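PDB 5T8U: lipoate-protein ligase 1 from Plasmodium falciparum, which is a lipoate-protein ligase family member with a lipoyl protein ligase A/B catalytic domain and a bacterial-type C-terminal domain, and binds lipoic acid. Local coordinates for residues Ile66-Trp74 / Ile307-Asp318. Numbering follows the deposited sequence.
Sequences IIGKNQNIW and IFSDCLDINLID
Asn-70 meets Ser-309 and Ile-317 with different parts of itself, and following its side chain outward maps the middle of the contact. Asn-70 CB lies 4.2 Å from Ser-309 N. The chain then leaves on the side remote from the carbonyl carbon (chi1 -63°), which sends Asn-70 CG to 3.9 Å from Ile-317 CG2. At the tip, Asn-70 ND2 sits 3.6 Å from Ile-317 CG2 and 4.0 Å from Ile-314 CG2. The Asn-70 and Ile-317 side chains approach from opposite directions, while that of Ile-314 crosses Asn-70 at about a right angle.

The backbone of Asn-70 supplies the polar link: Ser-309 N donates to Asn-70 O at 2.7 Å, approaching from 36° above the carbonyl plane. Phe-308 CA brings its hydrogen to the same oxygen. Beyond it the Phe-308 ring, which also meets Phe-294, packs obliquely beside Asn-72, with Phe-308 CE1 3.6 Å from Asn-72 ND2; Asn-72 OD1 caps Ser-75 N. On the other flank, Lys-69 NZ reaches the syn lone pair of Asp-318 OD2 at 3.2 Å, a salt bridge.

The type I beta turn Gly-68 to Gln-71, with Gln-71 N bonded to Gly-68 O, thus joins the catalytic-domain family region to the C-terminal one. The polar links are one backbone hydrogen bond and one salt bridge, with side-chain packing around them; Asn-70 ND2, buried against two isoleucine methyls with no partner in the model, probably carries a desolvation cost.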
ATOM      1  N   ILE A  66      -2.076   9.842   4.007  1.00 70.82           N
ATOM      2  CA  ILE A  66      -2.657   8.527   3.768  1.00 68.75           C
ATOM      3  C   ILE A  66      -2.303   7.653   4.962  1.00 74.10           C
ATOM      4  O   ILE A  66      -1.122   7.487   5.294  1.00 72.29           O
ATOM      5  CB  ILE A  66      -2.167   7.914   2.449  1.00 68.38           C
ATOM      6  CG1 ILE A  66      -2.416   8.883   1.287  1.00 68.89           C
ATOM      7  CG2 ILE A  66      -2.898   6.609   2.170  1.00 66.96           C
ATOM      8  CD1 ILE A  66      -1.307   9.898   1.053  1.00 69.76           C
ATOM      9  N   ILE A  67      -3.326   7.092   5.602  1.00 85.70           N
ATOM     10  CA  ILE A  67      -3.185   6.491   6.923  1.00 89.89           C
ATOM     11  C   ILE A  67      -2.781   5.028   6.806  1.00 87.66           C
ATOM     12  O   ILE A  67      -1.625   4.669   7.057  1.00 91.74           O
ATOM     13  CB  ILE A  67      -4.494   6.643   7.722  1.00 91.99           C
ATOM     14  CG1 ILE A  67      -4.870   8.120   7.857  1.00 93.57           C
ATOM     15  CG2 ILE A  67      -4.352   6.024   9.095  1.00 94.31           C
ATOM     16  CD1 ILE A  67      -6.259   8.357   8.417  1.00 95.26           C
ATOM     17  N   GLY A  68      -3.728   4.173   6.434  1.00 77.52           N
ATOM     18  CA  GLY A  68      -3.514   2.739   6.453  1.00 72.75           C
ATOM     19  C   GLY A  68      -4.770   2.009   6.882  1.00 70.68           C
ATOM     20  O   GLY A  68      -5.502   2.489   7.752  1.00 73.52           O
ATOM     21  N   LYS A  69      -5.026   0.843   6.284  1.00 63.88           N
ATOM     22  CA  LYS A  69      -6.311   0.178   6.471  1.00 63.06           C
ATOM     23  C   LYS A  69      -6.646  -0.044   7.939  1.00 65.87           C
ATOM     24  O   LYS A  69      -7.824  -0.027   8.315  1.00 67.74           O
ATOM     25  CB  LYS A  69      -6.319  -1.161   5.728  1.00 61.63           C
ATOM     26  CG  LYS A  69      -7.518  -2.033   6.061  1.00 63.43           C
ATOM     27  CD  LYS A  69      -7.669  -3.189   5.090  1.00 65.13           C
ATOM     28  CE  LYS A  69      -8.151  -4.441   5.804  1.00 67.64           C
ATOM     29  NZ  LYS A  69      -8.654  -5.475   4.857  1.00 68.85           N
ATOM     30  N   ASN A  70      -5.634  -0.247   8.787  1.00 67.14           N
ATOM     31  CA  ASN A  70      -5.852  -0.666  10.168  1.00 67.79           C
ATOM     32  C   ASN A  70      -5.284   0.319  11.185  1.00 68.00           C
ATOM     33  O   ASN A  70      -5.122  -0.037  12.355  1.00 71.58           O
ATOM     34  CB  ASN A  70      -5.249  -2.055  10.390  1.00 66.31           C
ATOM     35  CG  ASN A  70      -5.919  -3.120   9.547  1.00 65.33           C
ATOM     36  OD1 ASN A  70      -7.146  -3.167   9.444  1.00 66.71           O
ATOM     37  ND2 ASN A  70      -5.117  -3.980   8.931  1.00 63.38           N
ATOM     38  N   GLN A  71      -4.986   1.545  10.776  0.92 65.52           N
ATOM     39  CA  GLN A  71      -4.438   2.533  11.691  0.92 65.64           C
ATOM     40  C   GLN A  71      -5.542   3.406  12.281  0.92 70.98           C
ATOM     41  O   GLN A  71      -6.626   3.556  11.712  0.92 69.16           O
ATOM     42  CB  GLN A  71      -3.407   3.408  10.978  0.92 61.23           C
ATOM     43  CG  GLN A  71      -1.974   2.941  11.134  0.92 59.19           C
ATOM     44  CD  GLN A  71      -0.973   3.990  10.692  0.92 57.44           C
ATOM     45  OE1 GLN A  71      -1.052   4.507   9.578  0.92 54.80           O
ATOM     46  NE2 GLN A  71      -0.029   4.314  11.568  0.92 59.95           N
ATOM     47  N   ASN A  72      -5.250   3.980  13.445  0.95 80.70           N
ATOM     48  CA  ASN A  72      -6.153   4.900  14.126  0.95 85.97           C
ATOM     49  C   ASN A  72      -5.762   6.325  13.753  0.95 86.47           C
ATOM     50  O   ASN A  72      -4.634   6.753  14.018  0.95 86.84           O
ATOM     51  CB  ASN A  72      -6.096   4.698  15.639  0.95 88.52           C
ATOM     52  CG  ASN A  72      -6.886   5.746  16.401  0.95 91.65           C
ATOM     53  OD1 ASN A  72      -6.408   6.858  16.621  0.95 92.66           O
ATOM     54  ND2 ASN A  72      -8.096   5.391  16.816  0.95 93.74           N
ATOM     55  N   ILE A  73      -6.697   7.057  13.143  1.00 86.17           N
ATOM     56  CA  ILE A  73      -6.378   8.381  12.615  1.00 86.27           C
ATOM     57  C   ILE A  73      -5.985   9.332  13.739  1.00 87.92           C
ATOM     58  O   ILE A  73      -5.104  10.184  13.572  1.00 90.02           O
ATOM     59  CB  ILE A  73      -7.564   8.927  11.798  1.00 85.51           C
ATOM     60  CG1 ILE A  73      -7.169  10.234  11.106  1.00 83.96           C
ATOM     61  CG2 ILE A  73      -8.785   9.136  12.694  1.00 88.01           C
ATOM     62  CD1 ILE A  73      -8.196  10.746  10.115  1.00 82.30           C
ATOM     63  N   TRP A  74      -6.622   9.197  14.905  1.00 84.99           N
ATOM     64  CA  TRP A  74      -6.428  10.165  15.978  1.00 88.21           C
ATOM     65  C   TRP A  74      -5.057  10.050  16.631  1.00 88.08           C
ATOM     66  O   TRP A  74      -4.573  11.032  17.202  1.00 87.53           O
ATOM     67  CB  TRP A  74      -7.519   9.996  17.035  1.00 93.82           C
ATOM     68  CG  TRP A  74      -8.888   9.945  16.447  1.00 96.98           C
ATOM     69  CD1 TRP A  74      -9.590   8.828  16.100  1.00 97.03           C
ATOM     70  CD2 TRP A  74      -9.722  11.062  16.121  1.00 99.47           C
ATOM     71  NE1 TRP A  74     -10.812   9.181  15.581  1.00 98.23           N
ATOM     72  CE2 TRP A  74     -10.917  10.546  15.583  1.00 99.81           C
ATOM     73  CE3 TRP A  74      -9.574  12.447  16.233  1.00101.39           C
ATOM     74  CZ2 TRP A  74     -11.959  11.367  15.161  1.00101.43           C
ATOM     75  CZ3 TRP A  74     -10.609  13.260  15.814  1.00102.90           C
ATOM     76  CH2 TRP A  74     -11.784  12.718  15.283  1.00102.76           C
ATOM     77  N   ILE A 307      -9.113  -4.240  16.005  1.00 83.90           N
ATOM     78  CA  ILE A 307      -7.656  -4.221  16.049  1.00 83.39           C
ATOM     79  C   ILE A 307      -7.161  -3.045  15.222  1.00 85.84           C
ATOM     80  O   ILE A 307      -7.529  -2.905  14.050  1.00 86.33           O
ATOM     81  CB  ILE A 307      -7.047  -5.539  15.532  1.00 79.07           C
ATOM     82  CG1 ILE A 307      -7.569  -6.719  16.353  1.00 79.25           C
ATOM     83  CG2 ILE A 307      -5.516  -5.476  15.586  1.00 76.53           C
ATOM     84  CD1 ILE A 307      -7.069  -8.083  15.896  1.00 77.26           C
ATOM     85  N   PHE A 308      -6.332  -2.205  15.833  1.00 90.36           N
ATOM     86  CA  PHE A 308      -5.566  -1.195  15.121  1.00 92.52           C
ATOM     87  C   PHE A 308      -4.102  -1.610  15.123  1.00 89.37           C
ATOM     88  O   PHE A 308      -3.628  -2.239  16.070  1.00 98.10           O
ATOM     89  CB  PHE A 308      -5.720   0.185  15.763  1.00 95.42           C
ATOM     90  CG  PHE A 308      -7.142   0.652  15.870  1.00 97.32           C
ATOM     91  CD1 PHE A 308      -7.538   1.468  16.918  1.00 99.80           C
ATOM     92  CD2 PHE A 308      -8.082   0.281  14.924  1.00 96.91           C
ATOM     93  CE1 PHE A 308      -8.847   1.901  17.021  1.00102.73           C
ATOM     94  CE2 PHE A 308      -9.391   0.712  15.021  1.00100.20           C
ATOM     95  CZ  PHE A 308      -9.774   1.522  16.071  1.00102.91           C
ATOM     96  N   SER A 309      -3.381  -1.268  14.058  1.00 68.31           N
ATOM     97  CA  SER A 309      -2.021  -1.770  13.928  1.00 62.53           C
ATOM     98  C   SER A 309      -1.228  -0.916  12.950  1.00 68.60           C
ATOM     99  O   SER A 309      -1.771  -0.073  12.232  1.00 61.11           O
ATOM    100  CB  SER A 309      -2.023  -3.230  13.472  1.00 61.01           C
ATOM    101  OG  SER A 309      -0.705  -3.736  13.347  1.00 60.65           O
ATOM    102  N   ASP A 310       0.081  -1.172  12.935  1.00 94.79           N
ATOM    103  CA  ASP A 310       1.037  -0.538  12.037  1.00 97.71           C
ATOM    104  C   ASP A 310       1.622  -1.541  11.046  1.00 91.59           C
ATOM    105  O   ASP A 310       2.649  -1.265  10.416  1.00 94.27           O
ATOM    106  CB  ASP A 310       2.150   0.110  12.863  1.00100.61           C
ATOM    107  CG  ASP A 310       2.854   1.234  12.134  1.00103.21           C
ATOM    108  OD1 ASP A 310       2.167   2.059  11.498  1.00104.66           O
ATOM    109  OD2 ASP A 310       4.099   1.304  12.222  1.00104.49           O
ATOM    110  N   CYS A 311       0.975  -2.692  10.888  0.88 77.48           N
ATOM    111  CA  CYS A 311       1.577  -3.860  10.262  0.88 72.10           C
ATOM    112  C   CYS A 311       1.336  -3.881   8.757  0.88 67.75           C
ATOM    113  O   CYS A 311       0.365  -3.311   8.253  0.88 68.49           O
ATOM    114  CB  CYS A 311       1.011  -5.137  10.891  0.88 73.10           C
ATOM    115  SG  CYS A 311       1.821  -6.673  10.399  0.88 74.69           S
ATOM    116  N   LEU A 312       2.238  -4.556   8.044  1.00 61.38           N
ATOM    117  CA  LEU A 312       2.092  -4.774   6.609  1.00 60.97           C
ATOM    118  C   LEU A 312       1.255  -6.002   6.284  1.00 63.68           C
ATOM    119  O   LEU A 312       0.662  -6.068   5.201  1.00 61.38           O
ATOM    120  CB  LEU A 312       3.468  -4.930   5.954  1.00 60.67           C
ATOM    121  CG  LEU A 312       4.378  -3.703   5.912  1.00 61.04           C
ATOM    122  CD1 LEU A 312       5.757  -4.106   5.423  1.00 61.21           C
ATOM    123  CD2 LEU A 312       3.791  -2.619   5.021  1.00 59.39           C
ATOM    124  N   ASP A 313       1.200  -6.978   7.192  1.00 68.34           N
ATOM    125  CA  ASP A 313       0.493  -8.234   6.945  1.00 69.67           C
ATOM    126  C   ASP A 313      -0.973  -8.044   7.327  1.00 70.24           C
ATOM    127  O   ASP A 313      -1.429  -8.421   8.409  1.00 73.83           O
ATOM    128  CB  ASP A 313       1.143  -9.374   7.719  1.00 72.46           C
ATOM    129  CG  ASP A 313       0.818 -10.735   7.137  1.00 74.72           C
ATOM    130  OD1 ASP A 313      -0.344 -10.952   6.735  1.00 75.47           O
ATOM    131  OD2 ASP A 313       1.731 -11.587   7.075  1.00 75.55           O
ATOM    132  N   ILE A 314      -1.721  -7.434   6.404  0.93 67.78           N
ATOM    133  CA  ILE A 314      -3.142  -7.182   6.631  0.93 68.32           C
ATOM    134  C   ILE A 314      -3.916  -8.488   6.765  0.93 70.11           C
ATOM    135  O   ILE A 314      -4.878  -8.573   7.540  0.93 73.19           O
ATOM    136  CB  ILE A 314      -3.707  -6.299   5.499  0.93 66.69           C
ATOM    137  CG1 ILE A 314      -3.434  -6.927   4.125  0.93 65.72           C
ATOM    138  CG2 ILE A 314      -3.112  -4.896   5.588  0.93 64.10           C
ATOM    139  CD1 ILE A 314      -4.068  -6.186   2.959  0.93 65.33           C
ATOM    140  N   ASN A 315      -3.519  -9.519   6.018  0.85 66.43           N
ATOM    141  CA  ASN A 315      -4.169 -10.821   6.135  0.85 68.22           C
ATOM    142  C   ASN A 315      -4.093 -11.342   7.565  0.85 67.37           C
ATOM    143  O   ASN A 315      -5.110 -11.715   8.163  0.85 66.30           O
ATOM    144  CB  ASN A 315      -3.520 -11.806   5.161  0.85 71.15           C
ATOM    145  CG  ASN A 315      -3.945 -13.241   5.404  0.85 76.76           C
ATOM    146  OD1 ASN A 315      -3.325 -13.961   6.189  0.85 77.31           O
ATOM    147  ND2 ASN A 315      -5.001 -13.669   4.720  0.85 78.54           N
ATOM    148  N   LEU A 316      -2.882 -11.372   8.127  1.00 69.78           N
ATOM    149  CA  LEU A 316      -2.706 -11.776   9.517  1.00 70.02           C
ATOM    150  C   LEU A 316      -3.667 -11.026  10.429  1.00 70.48           C
ATOM    151  O   LEU A 316      -4.281 -11.619  11.322  1.00 71.52           O
ATOM    152  CB  LEU A 316      -1.250 -11.533   9.931  1.00 70.05           C
ATOM    153  CG  LEU A 316      -0.780 -11.785  11.371  1.00 72.15           C
ATOM    154  CD1 LEU A 316      -0.999 -10.560  12.258  1.00 72.36           C
ATOM    155  CD2 LEU A 316      -1.423 -13.029  11.974  1.00 73.90           C
ATOM    156  N   ILE A 317      -3.839  -9.724  10.195  1.00 69.46           N
ATOM    157  CA  ILE A 317      -4.603  -8.897  11.122  1.00 70.75           C
ATOM    158  C   ILE A 317      -6.096  -9.161  10.983  1.00 76.12           C
ATOM    159  O   ILE A 317      -6.833  -9.127  11.973  1.00 75.49           O
ATOM    160  CB  ILE A 317      -4.255  -7.413  10.915  1.00 66.83           C
ATOM    161  CG1 ILE A 317      -2.905  -7.133  11.581  1.00 67.51           C
ATOM    162  CG2 ILE A 317      -5.365  -6.498  11.461  1.00 66.79           C
ATOM    163  CD1 ILE A 317      -2.477  -5.704  11.550  1.00 69.13           C
ATOM    164  N   ASP A 318      -6.573  -9.410   9.763  1.00 87.04           N
ATOM    165  CA  ASP A 318      -7.970  -9.804   9.611  1.00 93.27           C
ATOM    166  C   ASP A 318      -8.220 -11.161  10.259  1.00 93.30           C
ATOM    167  O   ASP A 318      -9.227 -11.350  10.958  1.00 97.07           O
ATOM    168  CB  ASP A 318      -8.355  -9.826   8.132  1.00 94.66           C
ATOM    169  CG  ASP A 318      -8.438  -8.435   7.532  1.00 95.42           C
ATOM    170  OD1 ASP A 318      -8.830  -7.497   8.259  1.00 96.74           O
ATOM    171  OD2 ASP A 318      -8.115  -8.280   6.336  1.00 95.07           O
TER